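PDB 4RK6: glucose-resistance amylase regulator from Weissella paramesenteroides ATCC 33313, which binds D-glucose between the two lobes of its sugar-binding region and probably acts as a LacI-family DNA-binding regulator of transcription. Local coordinates for residues A[82-86]-A[99-103]. Residues are numbered along the deposited sequence.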
loop_
_atom_site.group_PDB
_atom_site.type_symbol
_atom_site.label_atom_id
_atom_site.label_comp_id
_atom_site.label_asym_id
_atom_site.label_seq_id
_atom_site.Cartn_x
_atom_site.Cartn_y
_atom_site.Cartn_z
ATOM N N ILE A 82 -18.316 16.029 -11.966
ATOM C CA ILE A 82 -18.931 16.602 -10.770
ATOM C C ILE A 82 -20.289 17.164 -11.161
ATOM O O ILE A 82 -21.308 16.814 -10.567
ATOM C CB ILE A 82 -18.048 17.698 -10.140
ATOM C CG1 ILE A 82 -16.759 17.091 -9.580
ATOM C CG2 ILE A 82 -18.809 18.434 -9.035
ATOM C CD1 ILE A 82 -15.673 18.110 -9.298
ATOM N N ASP A 83 -20.317 18.004 -12.195
ATOM C CA ASP A 83 -21.582 18.539 -12.692
ATOM C C ASP A 83 -22.597 17.466 -13.085
ATOM O O ASP A 83 -23.732 17.535 -12.658
ATOM C CB ASP A 83 -21.374 19.499 -13.871
ATOM C CG ASP A 83 -20.825 20.846 -13.440
ATOM O OD1 ASP A 83 -21.454 21.499 -12.567
ATOM O OD2 ASP A 83 -19.764 21.254 -13.987
ATOM N N LYS A 84 -22.201 16.479 -13.891
ATOM C CA LYS A 84 -23.152 15.448 -14.311
ATOM C C LYS A 84 -23.721 14.664 -13.115
ATOM O O LYS A 84 -24.916 14.350 -13.078
ATOM C CB LYS A 84 -22.524 14.507 -15.353
ATOM C CG LYS A 84 -22.463 15.123 -16.758
ATOM C CD LYS A 84 -21.888 14.123 -17.756
ATOM C CE LYS A 84 -22.364 14.355 -19.181
ATOM N NZ LYS A 84 -23.840 14.226 -19.310
ATOM N N LEU A 85 -22.896 14.399 -12.121
ATOM C CA LEU A 85 -23.384 13.665 -10.937
ATOM C C LEU A 85 -24.349 14.517 -10.140
ATOM O O LEU A 85 -25.451 14.084 -9.819
ATOM C CB LEU A 85 -22.225 13.182 -10.054
ATOM C CG LEU A 85 -21.363 12.097 -10.701
ATOM C CD1 LEU A 85 -20.050 12.009 -9.961
ATOM C CD2 LEU A 85 -22.061 10.746 -10.718
ATOM N N LEU A 86 -23.980 15.767 -9.874
ATOM C CA LEU A 86 -24.882 16.656 -9.149
ATOM C C LEU A 86 -26.211 16.810 -9.876
ATOM O O LEU A 86 -27.260 16.870 -9.252
ATOM C CB LEU A 86 -24.243 18.025 -8.948
ATOM C CG LEU A 86 -23.022 18.137 -8.034
ATOM C CD1 LEU A 86 -22.408 19.526 -8.163
ATOM C CD2 LEU A 86 -23.384 17.867 -6.578
ATOM N N LEU A 99 -12.252 20.154 -4.258
ATOM C CA LEU A 99 -12.335 20.001 -5.714
ATOM C C LEU A 99 -13.159 21.084 -6.396
ATOM O O LEU A 99 -12.820 21.527 -7.477
ATOM C CB LEU A 99 -12.927 18.642 -6.092
ATOM C CG LEU A 99 -11.971 17.469 -5.927
ATOM C CD1 LEU A 99 -12.665 16.188 -6.343
ATOM C CD2 LEU A 99 -10.703 17.681 -6.744
ATOM N N SER A 100 -14.269 21.459 -5.777
ATOM C CA SER A 100 -15.158 22.460 -6.347
ATOM C C SER A 100 -15.880 23.225 -5.273
ATOM O O SER A 100 -16.257 22.679 -4.244
ATOM C CB SER A 100 -16.183 21.829 -7.285
ATOM O OG SER A 100 -17.187 22.784 -7.619
ATOM N N GLU A 101 -16.062 24.515 -5.535
ATOM C CA GLU A 101 -16.915 25.388 -4.731
ATOM C C GLU A 101 -18.377 24.917 -4.605
ATOM O O GLU A 101 -19.091 25.307 -3.673
ATOM C CB GLU A 101 -16.863 26.823 -5.303
ATOM C CG GLU A 101 -17.376 26.991 -6.740
ATOM C CD GLU A 101 -16.464 26.418 -7.829
ATOM O OE1 GLU A 101 -16.951 26.191 -8.956
ATOM O OE2 GLU A 101 -15.263 26.182 -7.578
ATOM N N GLN A 102 -18.796 24.056 -5.531
ATOM C CA GLN A 102 -20.142 23.519 -5.571
ATOM C C GLN A 102 -20.392 22.417 -4.547
ATOM O O GLN A 102 -21.541 22.053 -4.321
ATOM C CB GLN A 102 -20.434 22.915 -6.950
ATOM C CG GLN A 102 -20.386 23.872 -8.133
ATOM C CD GLN A 102 -20.281 23.107 -9.439
ATOM O OE1 GLN A 102 -19.296 22.408 -9.678
ATOM N NE2 GLN A 102 -21.308 23.195 -10.259
ATOM N N ILE A 103 -19.324 21.862 -3.967
ATOM C CA ILE A 103 -19.460 20.672 -3.136
ATOM C C ILE A 103 -18.778 20.793 -1.782
ATOM O O ILE A 103 -17.903 21.613 -1.603
ATOM C CB ILE A 103 -18.913 19.419 -3.858
ATOM C CG1 ILE A 103 -17.394 19.424 -3.992
ATOM C CG2 ILE A 103 -19.602 19.226 -5.205
ATOM C CD1 ILE A 103 -16.880 18.129 -4.599
#
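Ile82 leans over the loop 99-103 and overlaps it at several points: CD1 lies 4.3 Å from Leu99 CB and 4.3 Å from Ser100 CB, while CG2 packs 4.0 Å from Ile103 CG2. One helical turn on, Leu86 CD1 meets that same Ile103 CG2 at 4.1 Å and also touches Gln102 CB at 4.1 Å, so the CG2 methyl of Ile103 touches both Ile82 and Leu86. On the sheet side, Leu86 and Ile103 both touch Val92 of strand 91-95. Helix 79-87 packs on strands 69-72 and 91-95 of the parallel sheet of the N-terminal lobe in this periplasmic-binding-protein-like fold, and the loop that links neighbouring strands 91-95 and 104-108 closes against its flank. A type I turn from Ser100 to Ile103 shapes the loop, and within it Ser100 OG accepts from Gln102 N at 2.9 Å, an ST turn. Ser100 OG also donates to Gln102 OE1 (3.0 Å), consistent with the amide orientation in which Gln102 NE2 gives a nearly linear hydrogen bond to Asp83 OD1 (2.9 Å).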